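Ancylostoma secreted protein 1 (PDB 3NT8) is a secreted two-CAP-domain protein of the human hookworm, probably associated with the transition of infective larvae to parasitism. Local coordinates at residues A[87-92]-A[163-168]; A[110-115]-A[169-174]; A[336-341]-A[396-401]. All coordinates share one frame; numbering follows the deposited sequence.

Contact 1: A[87-92]-A[163-168]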
ATOM      1  N   GLN A  87      18.822   6.419  21.511  1.00 29.00           N
ATOM      2  CA  GLN A  87      19.835   7.043  22.383  1.00 31.59           C
ATOM      3  C   GLN A  87      20.761   6.009  23.065  1.00 32.54           C
ATOM      4  O   GLN A  87      21.936   6.281  23.347  1.00 33.47           O
ATOM      5  CB  GLN A  87      19.199   8.012  23.394  1.00 32.00           C
ATOM      6  CG  GLN A  87      18.650   9.329  22.788  1.00 34.58           C
ATOM      7  CD  GLN A  87      19.738  10.315  22.313  1.00 39.11           C
ATOM      8  OE1 GLN A  87      20.548  10.828  23.117  1.00 37.69           O
ATOM      9  NE2 GLN A  87      19.734  10.606  20.990  1.00 40.49           N
ATOM     10  N   SER A  88      20.243   4.805  23.278  1.00 33.75           N
ATOM     11  CA  SER A  88      21.019   3.752  23.927  1.00 34.50           C
ATOM     12  C   SER A  88      21.508   2.671  22.939  1.00 34.67           C
ATOM     13  O   SER A  88      21.919   1.575  23.365  1.00 34.00           O
ATOM     14  CB  SER A  88      20.141   3.096  24.978  1.00 34.89           C
ATOM     15  OG  SER A  88      18.904   2.734  24.369  1.00 36.91           O
ATOM     16  N   CYS A  89      21.485   2.995  21.644  1.00 34.40           N
ATOM     17  CA  CYS A  89      21.797   2.048  20.550  1.00 34.35           C
ATOM     18  C   CYS A  89      21.090   0.687  20.732  1.00 35.35           C
ATOM     19  O   CYS A  89      21.758  -0.380  20.799  1.00 34.04           O
ATOM     20  CB  CYS A  89      23.310   1.885  20.324  1.00 33.27           C
ATOM     21  SG  CYS A  89      24.211   3.460  20.076  1.00 31.53           S
ATOM     22  N   PRO A  90      19.737   0.724  20.811  1.00 36.79           N
ATOM     23  CA  PRO A  90      18.992  -0.512  21.085  1.00 38.57           C
ATOM     24  C   PRO A  90      19.106  -1.522  19.953  1.00 40.02           C
ATOM     25  O   PRO A  90      19.288  -1.127  18.789  1.00 40.09           O
ATOM     26  CB  PRO A  90      17.533  -0.023  21.220  1.00 37.69           C
ATOM     27  CG  PRO A  90      17.455   1.106  20.288  1.00 36.49           C
ATOM     28  CD  PRO A  90      18.819   1.827  20.460  1.00 36.40           C
ATOM     29  N   SER A  91      18.985  -2.802  20.314  1.00 42.79           N
ATOM     30  CA  SER A  91      18.747  -3.914  19.346  1.00 44.81           C
ATOM     31  C   SER A  91      17.312  -3.917  18.785  1.00 44.99           C
ATOM     32  O   SER A  91      16.371  -3.576  19.487  1.00 45.83           O
ATOM     33  CB  SER A  91      19.006  -5.262  20.017  1.00 44.81           C
ATOM     34  OG  SER A  91      20.398  -5.414  20.293  1.00 48.30           O
ATOM     35  N   GLY A  92      17.159  -4.298  17.520  1.00 44.96           N
ATOM     36  CA  GLY A  92      15.840  -4.411  16.925  1.00 44.60           C
ATOM     37  C   GLY A  92      15.280  -3.103  16.430  1.00 44.42           C
ATOM     38  O   GLY A  92      16.023  -2.155  16.167  1.00 43.93           O
ATOM     39  N   ALA A 163      18.881   9.389  11.487  1.00 19.74           N
ATOM     40  CA  ALA A 163      19.695   9.805  12.600  1.00 20.53           C
ATOM     41  C   ALA A 163      20.723   8.704  12.951  1.00 20.59           C
ATOM     42  O   ALA A 163      20.462   7.546  12.666  1.00 22.14           O
ATOM     43  CB  ALA A 163      18.765  10.146  13.830  1.00 20.09           C
ATOM     44  N   TYR A 164      21.906   9.061  13.477  1.00 20.45           N
ATOM     45  CA  TYR A 164      22.833   8.093  14.099  1.00 19.85           C
ATOM     46  C   TYR A 164      23.038   8.473  15.588  1.00 20.27           C
ATOM     47  O   TYR A 164      22.668   9.558  15.986  1.00 21.08           O
ATOM     48  CB  TYR A 164      24.160   7.955  13.358  1.00 19.87           C
ATOM     49  CG  TYR A 164      24.899   9.270  13.212  1.00 19.80           C
ATOM     50  CD1 TYR A 164      25.504   9.903  14.327  1.00 21.80           C
ATOM     51  CD2 TYR A 164      24.927   9.914  12.003  1.00 18.07           C
ATOM     52  CE1 TYR A 164      26.140  11.137  14.201  1.00 23.55           C
ATOM     53  CE2 TYR A 164      25.545  11.145  11.861  1.00 25.83           C
ATOM     54  CZ  TYR A 164      26.147  11.755  12.973  1.00 23.15           C
ATOM     55  OH  TYR A 164      26.741  12.970  12.839  1.00 22.93           O
ATOM     56  N   LYS A 165      23.505   7.531  16.414  1.00 21.03           N
ATOM     57  CA  LYS A 165      23.892   7.785  17.795  1.00 21.84           C
ATOM     58  C   LYS A 165      25.115   6.967  18.123  1.00 23.35           C
ATOM     59  O   LYS A 165      25.108   5.781  17.864  1.00 23.99           O
ATOM     60  CB  LYS A 165      22.773   7.401  18.740  1.00 22.93           C
ATOM     61  CG  LYS A 165      22.998   7.761  20.187  1.00 20.88           C
ATOM     62  CD  LYS A 165      23.044   9.251  20.444  1.00 16.58           C
ATOM     63  CE  LYS A 165      23.225   9.435  21.982  1.00 23.30           C
ATOM     64  NZ  LYS A 165      23.096  10.855  22.494  1.00 25.41           N
ATOM     65  N   VAL A 166      26.154   7.608  18.687  1.00 24.02           N
ATOM     66  CA  VAL A 166      27.319   6.911  19.230  1.00 25.01           C
ATOM     67  C   VAL A 166      27.043   6.387  20.685  1.00 26.00           C
ATOM     68  O   VAL A 166      26.516   7.105  21.533  1.00 25.23           O
ATOM     69  CB  VAL A 166      28.607   7.800  19.182  1.00 24.61           C
ATOM     70  CG1 VAL A 166      29.804   7.086  19.749  1.00 24.88           C
ATOM     71  CG2 VAL A 166      28.910   8.206  17.748  1.00 25.30           C
ATOM     72  N   CYS A 167      27.382   5.123  20.952  1.00 25.68           N
ATOM     73  CA  CYS A 167      27.278   4.620  22.315  1.00 27.01           C
ATOM     74  C   CYS A 167      28.594   4.021  22.733  1.00 27.35           C
ATOM     75  O   CYS A 167      28.744   2.808  22.763  1.00 27.81           O
ATOM     76  CB  CYS A 167      26.159   3.587  22.443  1.00 26.99           C
ATOM     77  SG  CYS A 167      24.562   4.185  21.987  1.00 32.55           S
ATOM     78  N   GLY A 168      29.570   4.873  23.036  1.00 28.14           N
ATOM     79  CA  GLY A 168      30.922   4.405  23.339  1.00 28.49           C
ATOM     80  C   GLY A 168      31.639   3.736  22.190  1.00 29.08           C
ATOM     81  O   GLY A 168      32.361   4.388  21.453  1.00 30.79           O
TER

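Contact 2: A[110-115]-A[169-174]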
ATOM      1  N   GLY A 110      37.865   1.232  18.889  1.00 32.67           N
ATOM      2  CA  GLY A 110      38.378   2.604  18.847  1.00 31.67           C
ATOM      3  C   GLY A 110      37.350   3.716  18.973  1.00 30.05           C
ATOM      4  O   GLY A 110      37.703   4.903  19.014  1.00 30.57           O
ATOM      5  N   GLY A 111      36.080   3.345  19.058  1.00 28.55           N
ATOM      6  CA  GLY A 111      34.997   4.329  19.120  1.00 25.64           C
ATOM      7  C   GLY A 111      34.707   5.020  17.773  1.00 24.93           C
ATOM      8  O   GLY A 111      35.091   4.539  16.725  1.00 22.50           O
ATOM      9  N   TYR A 112      34.032   6.176  17.813  1.00 23.83           N
ATOM     10  CA  TYR A 112      33.550   6.819  16.584  1.00 22.50           C
ATOM     11  C   TYR A 112      33.673   8.343  16.720  1.00 22.10           C
ATOM     12  O   TYR A 112      32.683   9.044  17.043  1.00 21.55           O
ATOM     13  CB  TYR A 112      32.108   6.360  16.272  1.00 22.60           C
ATOM     14  CG  TYR A 112      32.011   4.876  15.894  1.00 24.34           C
ATOM     15  CD1 TYR A 112      32.473   4.429  14.671  1.00 21.54           C
ATOM     16  CD2 TYR A 112      31.440   3.940  16.764  1.00 26.53           C
ATOM     17  CE1 TYR A 112      32.392   3.121  14.304  1.00 22.93           C
ATOM     18  CE2 TYR A 112      31.322   2.611  16.392  1.00 25.46           C
ATOM     19  CZ  TYR A 112      31.829   2.209  15.161  1.00 25.82           C
ATOM     20  OH  TYR A 112      31.791   0.913  14.752  1.00 25.48           O
ATOM     21  N   PRO A 113      34.925   8.854  16.568  1.00 20.58           N
ATOM     22  CA  PRO A 113      35.118  10.283  16.682  1.00 19.78           C
ATOM     23  C   PRO A 113      34.521  11.037  15.459  1.00 18.56           C
ATOM     24  O   PRO A 113      34.280  12.227  15.556  1.00 15.62           O
ATOM     25  CB  PRO A 113      36.647  10.421  16.754  1.00 19.76           C
ATOM     26  CG  PRO A 113      37.145   9.205  15.932  1.00 20.84           C
ATOM     27  CD  PRO A 113      36.187   8.126  16.318  1.00 20.22           C
ATOM     28  N   ASP A 114      34.287  10.346  14.341  1.00 18.49           N
ATOM     29  CA  ASP A 114      33.629  10.965  13.190  1.00 20.50           C
ATOM     30  C   ASP A 114      32.547  10.054  12.592  1.00 21.25           C
ATOM     31  O   ASP A 114      32.751   9.411  11.537  1.00 22.72           O
ATOM     32  CB  ASP A 114      34.645  11.355  12.144  1.00 22.44           C
ATOM     33  CG  ASP A 114      34.093  12.321  11.141  1.00 26.28           C
ATOM     34  OD1 ASP A 114      32.942  12.762  11.339  1.00 37.06           O
ATOM     35  OD2 ASP A 114      34.802  12.649  10.181  1.00 30.13           O
ATOM     36  N   PRO A 115      31.403   9.957  13.275  1.00 20.40           N
ATOM     37  CA  PRO A 115      30.351   9.036  12.826  1.00 21.22           C
ATOM     38  C   PRO A 115      29.762   9.320  11.420  1.00 22.33           C
ATOM     39  O   PRO A 115      29.171   8.432  10.821  1.00 23.40           O
ATOM     40  CB  PRO A 115      29.260   9.188  13.910  1.00 20.38           C
ATOM     41  CG  PRO A 115      29.510  10.499  14.495  1.00 19.00           C
ATOM     42  CD  PRO A 115      30.982  10.747  14.444  1.00 18.67           C
ATOM     43  N   THR A 169      31.470   2.426  22.047  1.00 29.89           N
ATOM     44  CA  THR A 169      32.176   1.628  21.002  1.00 29.38           C
ATOM     45  C   THR A 169      31.176   1.101  19.991  1.00 28.21           C
ATOM     46  O   THR A 169      31.502   0.255  19.145  1.00 27.29           O
ATOM     47  CB  THR A 169      32.983   0.407  21.589  1.00 29.58           C
ATOM     48  OG1 THR A 169      32.164  -0.287  22.533  1.00 31.13           O
ATOM     49  CG2 THR A 169      34.278   0.852  22.271  1.00 31.99           C
ATOM     50  N   LYS A 170      29.950   1.600  20.094  1.00 26.78           N
ATOM     51  CA  LYS A 170      28.889   1.130  19.261  1.00 25.86           C
ATOM     52  C   LYS A 170      28.228   2.315  18.540  1.00 24.63           C
ATOM     53  O   LYS A 170      28.043   3.370  19.105  1.00 24.93           O
ATOM     54  CB  LYS A 170      27.880   0.347  20.123  1.00 25.99           C
ATOM     55  CG  LYS A 170      26.700  -0.291  19.378  1.00 27.57           C
ATOM     56  CD  LYS A 170      26.025  -1.377  20.280  1.00 32.84           C
ATOM     57  CE  LYS A 170      25.109  -2.409  19.546  1.00 34.64           C
ATOM     58  NZ  LYS A 170      24.046  -1.725  18.698  1.00 34.58           N
ATOM     59  N   LEU A 171      27.844   2.113  17.283  1.00 23.76           N
ATOM     60  CA  LEU A 171      27.192   3.166  16.487  1.00 22.95           C
ATOM     61  C   LEU A 171      25.946   2.612  15.834  1.00 22.16           C
ATOM     62  O   LEU A 171      25.991   1.634  15.152  1.00 21.17           O
ATOM     63  CB  LEU A 171      28.136   3.705  15.399  1.00 21.60           C
ATOM     64  CG  LEU A 171      27.537   4.734  14.416  1.00 22.57           C
ATOM     65  CD1 LEU A 171      27.296   6.096  15.043  1.00 17.19           C
ATOM     66  CD2 LEU A 171      28.450   4.923  13.273  1.00 23.16           C
ATOM     67  N   ALA A 172      24.826   3.263  16.048  1.00 22.10           N
ATOM     68  CA  ALA A 172      23.634   2.821  15.361  1.00 21.30           C
ATOM     69  C   ALA A 172      23.260   3.926  14.369  1.00 20.78           C
ATOM     70  O   ALA A 172      23.325   5.132  14.713  1.00 21.22           O
ATOM     71  CB  ALA A 172      22.515   2.548  16.369  1.00 21.42           C
ATOM     72  N   VAL A 173      22.991   3.512  13.135  1.00 17.97           N
ATOM     73  CA  VAL A 173      22.542   4.386  12.059  1.00 16.51           C
ATOM     74  C   VAL A 173      21.228   3.836  11.508  1.00 16.87           C
ATOM     75  O   VAL A 173      21.123   2.650  11.286  1.00 17.66           O
ATOM     76  CB  VAL A 173      23.556   4.443  10.916  1.00 15.77           C
ATOM     77  CG1 VAL A 173      23.065   5.468   9.873  1.00 15.99           C
ATOM     78  CG2 VAL A 173      24.977   4.769  11.448  1.00  9.51           C
ATOM     79  N   SER A 174      20.227   4.691  11.359  1.00 16.63           N
ATOM     80  CA  SER A 174      18.840   4.245  11.149  1.00 16.32           C
ATOM     81  C   SER A 174      18.072   5.303  10.327  1.00 15.47           C
ATOM     82  O   SER A 174      18.377   6.441  10.380  1.00 15.70           O
ATOM     83  CB  SER A 174      18.092   3.926  12.471  1.00 14.89           C
ATOM     84  OG  SER A 174      16.787   3.330  12.213  1.00 16.25           O
TER

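Contact 3: A[336-341]-A[396-401]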
ATOM      1  N   TYR A 336      -3.983 -17.141  -5.941  1.00 16.27           N
ATOM      2  CA  TYR A 336      -4.527 -18.450  -5.690  1.00 17.26           C
ATOM      3  C   TYR A 336      -5.453 -18.949  -6.776  1.00 17.13           C
ATOM      4  O   TYR A 336      -5.341 -20.080  -7.181  1.00 18.71           O
ATOM      5  CB  TYR A 336      -5.232 -18.487  -4.306  1.00 18.43           C
ATOM      6  CG  TYR A 336      -4.366 -17.973  -3.136  1.00 22.16           C
ATOM      7  CD1 TYR A 336      -3.177 -18.612  -2.775  1.00 26.86           C
ATOM      8  CD2 TYR A 336      -4.761 -16.880  -2.377  1.00 26.53           C
ATOM      9  CE1 TYR A 336      -2.373 -18.152  -1.670  1.00 28.37           C
ATOM     10  CE2 TYR A 336      -3.979 -16.411  -1.256  1.00 28.26           C
ATOM     11  CZ  TYR A 336      -2.781 -17.063  -0.922  1.00 29.61           C
ATOM     12  OH  TYR A 336      -1.987 -16.649   0.155  1.00 31.45           O
ATOM     13  N   GLY A 337      -6.374 -18.104  -7.215  1.00 16.14           N
ATOM     14  CA  GLY A 337      -7.143 -18.352  -8.399  1.00 15.76           C
ATOM     15  C   GLY A 337      -8.565 -18.786  -8.105  1.00 15.26           C
ATOM     16  O   GLY A 337      -8.856 -19.265  -7.023  1.00 13.96           O
ATOM     17  N   VAL A 338      -9.420 -18.651  -9.113  1.00 15.51           N
ATOM     18  CA  VAL A 338     -10.816 -19.090  -9.073  1.00 14.99           C
ATOM     19  C   VAL A 338     -11.118 -20.137 -10.179  1.00 15.96           C
ATOM     20  O   VAL A 338     -11.721 -21.178  -9.907  1.00 16.91           O
ATOM     21  CB  VAL A 338     -11.785 -17.912  -9.216  1.00 14.56           C
ATOM     22  CG1 VAL A 338     -13.197 -18.421  -9.459  1.00  9.82           C
ATOM     23  CG2 VAL A 338     -11.758 -17.025  -7.922  1.00 13.81           C
ATOM     24  N   GLY A 339     -10.735 -19.834 -11.416  1.00 16.71           N
ATOM     25  CA  GLY A 339     -10.965 -20.730 -12.552  1.00 15.57           C
ATOM     26  C   GLY A 339     -12.097 -20.194 -13.446  1.00 14.55           C
ATOM     27  O   GLY A 339     -12.756 -19.255 -13.061  1.00 16.26           O
ATOM     28  N   PRO A 340     -12.292 -20.775 -14.645  1.00 13.06           N
ATOM     29  CA  PRO A 340     -13.224 -20.296 -15.640  1.00 13.33           C
ATOM     30  C   PRO A 340     -14.702 -20.523 -15.274  1.00 14.42           C
ATOM     31  O   PRO A 340     -15.559 -19.838 -15.808  1.00 15.34           O
ATOM     32  CB  PRO A 340     -12.834 -21.132 -16.909  1.00 13.18           C
ATOM     33  CG  PRO A 340     -12.157 -22.337 -16.354  1.00 11.61           C
ATOM     34  CD  PRO A 340     -11.402 -21.814 -15.206  1.00 13.57           C
ATOM     35  N   SER A 341     -15.023 -21.484 -14.417  1.00 14.16           N
ATOM     36  CA  SER A 341     -16.446 -21.659 -13.992  1.00 15.66           C
ATOM     37  C   SER A 341     -16.854 -20.466 -13.111  1.00 16.92           C
ATOM     38  O   SER A 341     -18.064 -20.147 -12.989  1.00 16.53           O
ATOM     39  CB  SER A 341     -16.683 -22.975 -13.182  1.00 14.50           C
ATOM     40  OG  SER A 341     -16.035 -22.968 -11.913  1.00 19.91           O
ATOM     41  N   HIS A 396     -22.139 -20.693  -5.467  1.00 21.63           N
ATOM     42  CA  HIS A 396     -22.702 -19.727  -6.451  1.00 20.16           C
ATOM     43  C   HIS A 396     -21.579 -19.033  -7.226  1.00 19.52           C
ATOM     44  O   HIS A 396     -20.453 -18.911  -6.710  1.00 18.12           O
ATOM     45  CB  HIS A 396     -23.501 -18.673  -5.713  1.00 20.32           C
ATOM     46  CG  HIS A 396     -24.435 -17.883  -6.576  1.00 23.33           C
ATOM     47  ND1 HIS A 396     -23.999 -16.868  -7.402  1.00 20.04           N
ATOM     48  CD2 HIS A 396     -25.790 -17.918  -6.697  1.00 24.31           C
ATOM     49  CE1 HIS A 396     -25.039 -16.323  -8.007  1.00 23.66           C
ATOM     50  NE2 HIS A 396     -26.135 -16.938  -7.597  1.00 27.31           N
ATOM     51  N   VAL A 397     -21.848 -18.631  -8.477  1.00 17.59           N
ATOM     52  CA  VAL A 397     -20.885 -17.869  -9.236  1.00 16.61           C
ATOM     53  C   VAL A 397     -20.628 -16.501  -8.556  1.00 16.22           C
ATOM     54  O   VAL A 397     -21.512 -15.929  -7.926  1.00 15.25           O
ATOM     55  CB  VAL A 397     -21.313 -17.661 -10.682  1.00 16.73           C
ATOM     56  CG1 VAL A 397     -21.362 -19.020 -11.483  1.00 16.74           C
ATOM     57  CG2 VAL A 397     -22.584 -16.988 -10.682  1.00 15.67           C
ATOM     58  N   ILE A 398     -19.392 -16.011  -8.655  1.00 16.71           N
ATOM     59  CA  ILE A 398     -19.028 -14.728  -8.048  1.00 15.64           C
ATOM     60  C   ILE A 398     -19.711 -13.622  -8.867  1.00 14.71           C
ATOM     61  O   ILE A 398     -20.194 -12.622  -8.325  1.00 14.48           O
ATOM     62  CB  ILE A 398     -17.500 -14.506  -8.005  1.00 16.20           C
ATOM     63  CG1 ILE A 398     -16.785 -15.634  -7.283  1.00 16.07           C
ATOM     64  CG2 ILE A 398     -17.123 -13.116  -7.411  1.00 13.03           C
ATOM     65  CD1 ILE A 398     -15.339 -15.795  -7.778  1.00 22.11           C
ATOM     66  N   TYR A 399     -19.734 -13.794 -10.172  1.00 14.52           N
ATOM     67  CA  TYR A 399     -20.461 -12.852 -11.047  1.00 14.34           C
ATOM     68  C   TYR A 399     -20.958 -13.607 -12.284  1.00 15.19           C
ATOM     69  O   TYR A 399     -20.340 -14.638 -12.705  1.00 14.23           O
ATOM     70  CB  TYR A 399     -19.612 -11.635 -11.426  1.00 14.56           C
ATOM     71  CG  TYR A 399     -18.229 -11.900 -12.004  1.00 12.65           C
ATOM     72  CD1 TYR A 399     -18.068 -12.279 -13.349  1.00 15.04           C
ATOM     73  CD2 TYR A 399     -17.107 -11.731 -11.220  1.00 11.82           C
ATOM     74  CE1 TYR A 399     -16.843 -12.500 -13.890  1.00 13.58           C
ATOM     75  CE2 TYR A 399     -15.842 -11.921 -11.738  1.00 12.28           C
ATOM     76  CZ  TYR A 399     -15.728 -12.323 -13.091  1.00 16.14           C
ATOM     77  OH  TYR A 399     -14.536 -12.541 -13.673  1.00 18.05           O
ATOM     78  N   THR A 400     -22.087 -13.132 -12.841  1.00 15.96           N
ATOM     79  CA  THR A 400     -22.683 -13.736 -14.038  1.00 14.58           C
ATOM     80  C   THR A 400     -21.797 -13.385 -15.229  1.00 15.40           C
ATOM     81  O   THR A 400     -21.426 -12.197 -15.464  1.00 15.03           O
ATOM     82  CB  THR A 400     -24.085 -13.166 -14.326  1.00 15.52           C
ATOM     83  OG1 THR A 400     -24.912 -13.396 -13.191  1.00 16.12           O
ATOM     84  CG2 THR A 400     -24.731 -13.878 -15.585  1.00 11.63           C
ATOM     85  N   MET A 401     -21.522 -14.407 -15.997  1.00 15.02           N
ATOM     86  CA  MET A 401     -20.576 -14.368 -17.052  1.00 17.30           C
ATOM     87  C   MET A 401     -21.189 -14.061 -18.425  1.00 17.79           C
ATOM     88  O   MET A 401     -22.235 -14.628 -18.826  1.00 17.46           O
ATOM     89  CB  MET A 401     -19.779 -15.708 -17.053  1.00 18.15           C
ATOM     90  CG  MET A 401     -18.766 -15.855 -15.946  1.00 16.31           C
ATOM     91  SD  MET A 401     -18.001 -17.476 -15.972  1.00 27.36           S
ATOM     92  CE  MET A 401     -19.368 -18.408 -15.234  1.00 23.72           C
TER

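Contact 1: A[87-92]-A[163-168]
Lys165 and Cys167, two residues apart on strand 159-167, meet Gln87 and Cys89 of the loop that follows helix 76-85, one pair through a side-chain hydrogen bond and the other through a disulfide. The lysine chain can be followed outward from the strand. Lys165 CB points toward the loop and lies 4.4 Å from Cys89 SG. Lys165 CG then passes the backbone of the loop, with Gln87 O as its nearest partner there at 3.6 Å. A bend at chi2 (66°) turns Lys165 CD toward the Gln87 amide, where it comes to 3.6 Å from Gln87 NE2. Lys165 CE comes next to Gln87 OE1. At the tip, Lys165 NZ donates to Gln87 OE1 over 2.6 Å, reaching the oxygen from above, 40° out of the carbonyl plane. CD and CE of Lys165 thus touch the same amide whose oxygen receives NZ. The other end of that amide is also engaged: Gln87 NE2 bonds to Gln83 O in helix 76-85, so both ends of the amide are bonded, which should restrain its rotation.

This arrangement belongs to the first CAP domain, an alpha-beta-alpha sandwich, where it ties the loop leaving a helix to an inner strand of the central sheet. The covalent part of the tie is the Cys89-Cys167 disulfide, with an SG-SG distance of 2.1 Å and a chi3 of 93°, close to the relaxed right angle. Cys89 SG also lies 3.3 Å from Lys165 O, while Cys167 SG leans against the loop backbone, 3.6 Å from Gln87 O. The Cys89 side chain also touches Ala172 of strand 170-177.

Contact 2: A[110-115]-A[169-174]
The ring of Tyr112 and the side chain of Leu171 carry this contact, the leucine supplying a CH-pi interaction to one face of the aromatic. Leu171 CB sits 3.8 Å from the centroid of the Tyr112 ring, 24° off the normal, and is displaced from the centre toward the rim. Tyr112 CE2 is the ring atom nearest Leu171 CB, at 3.5 Å, followed by Tyr112 CD2. The two side chains cross obliquely.

A second apolar interaction uses the far end of the same leucine. CG stands anti to the backbone N (chi1 175°), and the turn at chi2 (72°) brings Leu171 CD1 to 3.8 Å from Pro115 CB. One strand residue thus serves two residues of the loop, its CB over one face of the tyrosine ring and one of its terminal methyls against the proline. Trp106 of strand 100-107 touches both Tyr112 and Leu171, and Val166 of strand 159-167 does the same, so the pair is flanked by both neighbours of strand 170-177 in the sheet.

The remaining contacts involve the backbone and are of van der Waals kind. Tyr112 CE2 lies 3.6 Å from Thr169 O, which approaches the ring obliquely. At the edge of the contact Gly111 CA comes to 4.3 Å from Thr169 CA, main chain against main chain. No hydrogen bond joins the two segments. Hydrogen bonds of the strand go to other partners: Thr169 and Leu171 pair through their backbones with Ser108 and Trp106, and Lys170, whose CB points away from the loop, bonds through NZ to Ser105 OG.

The arrangement joins a strand-to-helix connection to the central sheet: the loop from strand 100-107 to helix 119-127 packs on the first residues of strand 170-177, at one end of the sheet in the alpha-beta-alpha sandwich of the first CAP domain.

Contact 3: A[336-341]-A[396-401]
Val338, Pro340 and Ser341 face Ile398, Met401 and Val397 where a loop of the second CAP domain meets the loop following strand 381-388. The first loop leaves helix 332-335 at Tyr336 and Gly337, where the glycine takes a positive phi (105°) and both carbonyl oxygens receive bonds from the guanidinium of Arg351. At Val338 the chain reaches its partner: the valine and Ile398 point at each other tip to tip, and Ile398 CD1 is equidistant from Val338 CG1 and Val338 CG2, 3.8 Å from each. Both residues are buried, and both also pack on helix 357-363, Val338 against Tyr359 and Ile398 against Thr360 and Ala363. The backbone N atoms of Val338 and Gly339 are held by the carboxylate of Asp259. Pro340 O then lies 3.4 Å from Met401 SD. At Ser341 the main chain again does the touching: Ser341 O lies 3.1 Å from Met401 CE, a tight approach, with the methionine chain bent at chi3 (-77°) to bring the methyl there. Val397 CG1 lies 3.8 Å from Ser341 O. Both loops thus pack on helix 357-363, which carries the start of the CRISP family signature of the CAP fold.

Overall arrangement
Contacts 1 and 2 form one neighbourhood, their centres about 8 Å apart, on the central sheet of the first CAP domain. Their segments alternate along the chain, 87-92 and 110-115 coming before 163-168 and 169-174, so two loops are secured on the antiparallel neighbours 159-167 and 170-177, which follow each other directly and are joined by backbone bonds such as Lys165 N to Ala172 O. Contact 3 comes later, at the second CAP domain, on the other side of the chain's centre: its centre lies about 53 Å from that of contact 1 and about 58 Å from that of contact 2. Contacts 1 and 2 thus belong to the first domain, and contact 3 is independent of them, touching neither.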